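Local atomic coordinates of cruciferin (Brassica napus, PDB entry 3KGL), a protein that probably serves as a nutrient reservoir in seeds, as an 11S globulin built of acidic and basic chains derived from one precursor. Residues A[195-203]-A[244-252]. Residues are numbered along the deposited sequence; the frame is centred on the assembly and turned at random.
Sequences FYLAGNNPQ and NQQDNRGNI
Asn200 reaches into the chain at 244-252, and two amide-to-backbone hydrogen bonds tie together the segments on either side of the helical excursion from the N-terminal cupin barrel of this 11S globulin. Residues 195-203 leave strand 194-196; residues 244-252 return from helix 236-242 to strand 252-254, and both strands pair with strand 54-61. Asn200 ND2 donates to Asp247 O at 3.2 Å; the acceptor lies in the Asn200 amide plane, whereas the donor is tilted 25° from the carbonyl plane. The second bond runs the other way: Asn244 ND2 meets Ala198 O at 2.9 Å, nearly straight (172°) but from above the carbonyl plane. That amide nitrogen also donates to Gly429 O of the second subunit, so one side chain joins the loops to the subunit interface. Beyond Asn200, Pro202 CG lies 3.8 Å from Asn248 OD1, a loose contact with a poorly ordered side chain; back at the strand end, the Asn251 amide lies obliquely against the Tyr196 ring.

Behind this first shell, Asn244 to Asp247 form a type II turn, and Asp247 CG stands anti to its own N (chi1 180°), beside the carbonyl carbon. From there OD1 accepts Arg249 N in an Asx turn, while the carboxylate takes the guanidinium side-on. With an alanine here, Arg249 would probably lose its salt-bridge partner and the Asx turn its acceptor, leaving the carbonyl that receives Asn200 less firmly placed. Arg249 NH1 reaches Asn428 O of the second subunit, while NE and NH2 both point to Asp247 OD2, at 3.0 and 2.8 Å, and that oxygen lies close to the guanidinium plane.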
ATOM      1  N   PHE A 195      15.628   2.707  16.039  1.00 49.04           N
ATOM      2  CA  PHE A 195      16.973   2.199  15.874  1.00 37.77           C
ATOM      3  C   PHE A 195      17.887   3.173  16.560  1.00 36.55           C
ATOM      4  O   PHE A 195      18.019   4.325  16.137  1.00 51.12           O
ATOM      5  CB  PHE A 195      17.333   2.043  14.406  1.00 35.59           C
ATOM      6  CG  PHE A 195      16.714   0.834  13.761  1.00 41.14           C
ATOM      7  CD1 PHE A 195      17.454  -0.316  13.558  1.00 18.81           C
ATOM      8  CD2 PHE A 195      15.392   0.848  13.360  1.00  8.92           C
ATOM      9  CE1 PHE A 195      16.891  -1.413  12.958  1.00 13.43           C
ATOM     10  CE2 PHE A 195      14.834  -0.251  12.755  1.00 20.81           C
ATOM     11  CZ  PHE A 195      15.584  -1.381  12.555  1.00 22.86           C
ATOM     12  N   TYR A 196      18.498   2.704  17.640  1.00 27.94           N
ATOM     13  CA  TYR A 196      19.285   3.557  18.508  1.00  9.43           C
ATOM     14  C   TYR A 196      20.746   3.588  18.093  1.00 24.39           C
ATOM     15  O   TYR A 196      21.417   2.558  18.036  1.00 26.38           O
ATOM     16  CB  TYR A 196      19.117   3.090  19.953  1.00 31.80           C
ATOM     17  CG  TYR A 196      17.752   3.413  20.510  1.00 34.72           C
ATOM     18  CD1 TYR A 196      17.352   4.730  20.662  1.00 19.50           C
ATOM     19  CD2 TYR A 196      16.859   2.411  20.865  1.00 25.50           C
ATOM     20  CE1 TYR A 196      16.113   5.048  21.162  1.00 53.52           C
ATOM     21  CE2 TYR A 196      15.597   2.728  21.362  1.00 25.23           C
ATOM     22  CZ  TYR A 196      15.237   4.052  21.513  1.00 35.32           C
ATOM     23  OH  TYR A 196      14.004   4.412  22.010  1.00 44.11           O
ATOM     24  N   LEU A 197      21.241   4.780  17.798  1.00 30.90           N
ATOM     25  CA  LEU A 197      22.637   4.933  17.397  1.00 26.47           C
ATOM     26  C   LEU A 197      23.652   4.935  18.570  1.00 43.69           C
ATOM     27  O   LEU A 197      24.815   4.574  18.399  1.00 42.34           O
ATOM     28  CB  LEU A 197      22.788   6.208  16.564  1.00 38.28           C
ATOM     29  CG  LEU A 197      22.581   6.135  15.055  1.00 33.36           C
ATOM     30  CD1 LEU A 197      21.441   5.199  14.766  1.00 40.39           C
ATOM     31  CD2 LEU A 197      22.311   7.523  14.486  1.00 24.19           C
ATOM     32  N   ALA A 198      23.219   5.341  19.758  1.00 32.27           N
ATOM     33  CA  ALA A 198      24.158   5.544  20.854  1.00 37.73           C
ATOM     34  C   ALA A 198      23.641   4.975  22.153  1.00 46.24           C
ATOM     35  O   ALA A 198      24.284   4.123  22.783  1.00 33.87           O
ATOM     36  CB  ALA A 198      24.434   7.012  21.029  1.00 34.71           C
ATOM     37  N   GLY A 199      22.479   5.477  22.556  1.00 26.97           N
ATOM     38  CA  GLY A 199      21.868   5.086  23.808  1.00 38.67           C
ATOM     39  C   GLY A 199      21.680   3.592  23.964  1.00 41.73           C
ATOM     40  O   GLY A 199      21.347   2.870  23.016  1.00 24.39           O
ATOM     41  N   ASN A 200      21.906   3.128  25.184  1.00 34.82           N
ATOM     42  CA  ASN A 200      21.550   1.776  25.557  1.00 47.21           C
ATOM     43  C   ASN A 200      20.139   1.808  26.161  1.00 40.92           C
ATOM     44  O   ASN A 200      19.759   2.768  26.829  1.00 33.37           O
ATOM     45  CB  ASN A 200      22.569   1.230  26.564  1.00 20.35           C
ATOM     46  CG  ASN A 200      22.778  -0.260  26.431  1.00 45.97           C
ATOM     47  OD1 ASN A 200      22.664  -0.810  25.340  1.00 55.50           O
ATOM     48  ND2 ASN A 200      23.092  -0.926  27.541  1.00 56.81           N
ATOM     49  N   ASN A 201      19.343   0.781  25.900  1.00 43.48           N
ATOM     50  CA  ASN A 201      18.096   0.616  26.640  1.00 43.85           C
ATOM     51  C   ASN A 201      18.081  -0.717  27.358  1.00 40.08           C
ATOM     52  O   ASN A 201      17.805  -1.745  26.747  1.00 39.35           O
ATOM     53  CB  ASN A 201      16.878   0.697  25.726  1.00 27.87           C
ATOM     54  CG  ASN A 201      15.591   0.406  26.460  1.00 32.71           C
ATOM     55  OD1 ASN A 201      15.482   0.661  27.658  1.00 43.73           O
ATOM     56  ND2 ASN A 201      14.605  -0.130  25.750  1.00 27.75           N
ATOM     57  N   PRO A 202      18.355  -0.706  28.669  1.00 44.12           N
ATOM     58  CA  PRO A 202      18.472  -1.968  29.400  1.00 49.59           C
ATOM     59  C   PRO A 202      17.103  -2.612  29.609  1.00 36.91           C
ATOM     60  O   PRO A 202      17.033  -3.797  29.920  1.00 39.81           O
ATOM     61  CB  PRO A 202      19.074  -1.540  30.742  1.00 27.26           C
ATOM     62  CG  PRO A 202      19.347  -0.061  30.630  1.00 49.97           C
ATOM     63  CD  PRO A 202      18.438   0.446  29.574  1.00 47.30           C
ATOM     64  N   GLN A 203      16.036  -1.841  29.422  1.00 29.26           N
ATOM     65  CA  GLN A 203      14.678  -2.346  29.587  1.00 20.06           C
ATOM     66  C   GLN A 203      14.218  -3.162  28.403  1.00 54.42           C
ATOM     67  O   GLN A 203      13.329  -4.013  28.536  1.00 34.87           O
ATOM     68  CB  GLN A 203      13.709  -1.194  29.760  1.00 45.13           C
ATOM     69  CG  GLN A 203      13.862  -0.431  31.055  1.00 50.45           C
ATOM     70  CD  GLN A 203      12.683   0.474  31.280  1.00 55.44           C
ATOM     71  OE1 GLN A 203      12.830   1.690  31.426  1.00 50.32           O
ATOM     72  NE2 GLN A 203      11.490  -0.114  31.271  1.00 38.34           N
ATOM     73  N   ASN A 244      28.525   1.265  23.876  1.00 25.10           N
ATOM     74  CA  ASN A 244      27.887   1.481  25.162  1.00 24.46           C
ATOM     75  C   ASN A 244      27.352   0.217  25.831  1.00 43.97           C
ATOM     76  O   ASN A 244      26.197   0.169  26.266  1.00 33.38           O
ATOM     77  CB  ASN A 244      26.757   2.481  25.011  1.00 30.90           C
ATOM     78  CG  ASN A 244      27.225   3.891  25.117  1.00 41.11           C
ATOM     79  OD1 ASN A 244      28.227   4.189  25.784  1.00 37.11           O
ATOM     80  ND2 ASN A 244      26.495   4.788  24.469  1.00 21.84           N
ATOM     81  N   GLN A 245      28.182  -0.811  25.926  1.00 53.35           N
ATOM     82  CA  GLN A 245      27.728  -2.033  26.571  1.00 61.06           C
ATOM     83  C   GLN A 245      27.580  -1.808  28.058  1.00 45.82           C
ATOM     84  O   GLN A 245      28.512  -1.344  28.725  1.00 76.49           O
ATOM     85  CB  GLN A 245      28.665  -3.209  26.284  1.00 63.00           C
ATOM     86  CG  GLN A 245      30.124  -2.829  26.123  1.00106.96           C
ATOM     87  CD  GLN A 245      30.919  -3.907  25.411  1.00121.93           C
ATOM     88  OE1 GLN A 245      32.151  -3.861  25.358  1.00107.36           O
ATOM     89  NE2 GLN A 245      30.211  -4.889  24.853  1.00 75.56           N
ATOM     90  N   GLN A 246      26.395  -2.120  28.569  1.00 70.09           N
ATOM     91  CA  GLN A 246      26.116  -2.054  30.002  1.00 64.23           C
ATOM     92  C   GLN A 246      25.796  -0.634  30.500  1.00 45.75           C
ATOM     93  O   GLN A 246      25.459  -0.450  31.664  1.00 90.60           O
ATOM     94  CB  GLN A 246      27.262  -2.674  30.834  1.00 99.32           C
ATOM     95  CG  GLN A 246      28.040  -3.852  30.196  1.00107.35           C
ATOM     96  CD  GLN A 246      27.151  -4.946  29.592  1.00133.47           C
ATOM     97  OE1 GLN A 246      25.994  -5.114  29.979  1.00 59.22           O
ATOM     98  NE2 GLN A 246      27.707  -5.701  28.640  1.00 84.03           N
ATOM     99  N   ASP A 247      25.899   0.363  29.626  1.00 40.33           N
ATOM    100  CA  ASP A 247      25.536   1.736  29.974  1.00  9.17           C
ATOM    101  C   ASP A 247      24.073   1.795  30.427  1.00 44.22           C
ATOM    102  O   ASP A 247      23.162   1.411  29.686  1.00 43.35           O
ATOM    103  CB  ASP A 247      25.776   2.663  28.780  1.00 16.18           C
ATOM    104  CG  ASP A 247      25.415   4.117  29.074  1.00 65.35           C
ATOM    105  OD1 ASP A 247      25.056   4.428  30.231  1.00 30.47           O
ATOM    106  OD2 ASP A 247      25.490   4.952  28.142  1.00 26.46           O
ATOM    107  N   ASN A 248      23.853   2.276  31.648  1.00 50.37           N
ATOM    108  CA  ASN A 248      22.516   2.310  32.240  1.00 43.08           C
ATOM    109  C   ASN A 248      21.858   3.684  32.265  1.00 51.68           C
ATOM    110  O   ASN A 248      20.976   3.932  33.079  1.00 68.36           O
ATOM    111  CB  ASN A 248      22.538   1.736  33.658  1.00 70.42           C
ATOM    112  CG  ASN A 248      21.938   0.338  33.735  1.00129.13           C
ATOM    113  OD1 ASN A 248      22.272  -0.549  32.938  1.00 94.94           O
ATOM    114  ND2 ASN A 248      21.047   0.132  34.704  1.00 96.37           N
ATOM    115  N   ARG A 249      22.277   4.570  31.370  1.00 42.02           N
ATOM    116  CA  ARG A 249      21.669   5.893  31.276  1.00 35.57           C
ATOM    117  C   ARG A 249      20.383   5.885  30.456  1.00 37.99           C
ATOM    118  O   ARG A 249      19.556   6.788  30.572  1.00 45.22           O
ATOM    119  CB  ARG A 249      22.644   6.884  30.657  1.00 29.45           C
ATOM    120  CG  ARG A 249      23.755   7.312  31.559  1.00 24.02           C
ATOM    121  CD  ARG A 249      24.692   8.198  30.811  1.00 30.16           C
ATOM    122  NE  ARG A 249      25.133   7.575  29.573  1.00 17.39           N
ATOM    123  CZ  ARG A 249      25.818   8.221  28.643  1.00 40.53           C
ATOM    124  NH1 ARG A 249      26.140   9.492  28.833  1.00 70.67           N
ATOM    125  NH2 ARG A 249      26.183   7.604  27.534  1.00 56.84           N
ATOM    126  N   GLY A 250      20.217   4.869  29.622  1.00 42.60           N
ATOM    127  CA  GLY A 250      19.099   4.848  28.707  1.00 24.31           C
ATOM    128  C   GLY A 250      19.379   5.791  27.558  1.00 37.18           C
ATOM    129  O   GLY A 250      20.529   6.100  27.248  1.00 43.40           O
ATOM    130  N   ASN A 251      18.323   6.271  26.929  1.00 50.83           N
ATOM    131  CA  ASN A 251      18.491   7.015  25.702  1.00 32.52           C
ATOM    132  C   ASN A 251      18.359   8.532  25.838  1.00 34.34           C
ATOM    133  O   ASN A 251      18.642   9.256  24.892  1.00 47.06           O
ATOM    134  CB  ASN A 251      17.521   6.489  24.653  1.00 69.30           C
ATOM    135  CG  ASN A 251      17.860   6.972  23.282  1.00 37.78           C
ATOM    136  OD1 ASN A 251      17.234   7.898  22.762  1.00 37.04           O
ATOM    137  ND2 ASN A 251      18.881   6.377  22.693  1.00 46.63           N
ATOM    138  N   ILE A 252      17.912   9.006  27.000  1.00 54.84           N
ATOM    139  CA  ILE A 252      17.908  10.439  27.319  1.00 23.26           C
ATOM    140  C   ILE A 252      18.933  10.703  28.433  1.00 40.41           C
ATOM    141  O   ILE A 252      18.726  10.312  29.579  1.00 44.72           O
ATOM    142  CB  ILE A 252      16.518  10.902  27.790  1.00 16.32           C
ATOM    143  CG1 ILE A 252      15.424  10.088  27.095  1.00 37.27           C
ATOM    144  CG2 ILE A 252      16.337  12.387  27.565  1.00 22.72           C
ATOM    145  CD1 ILE A 252      14.104  10.833  26.910  1.00 22.37           C
TER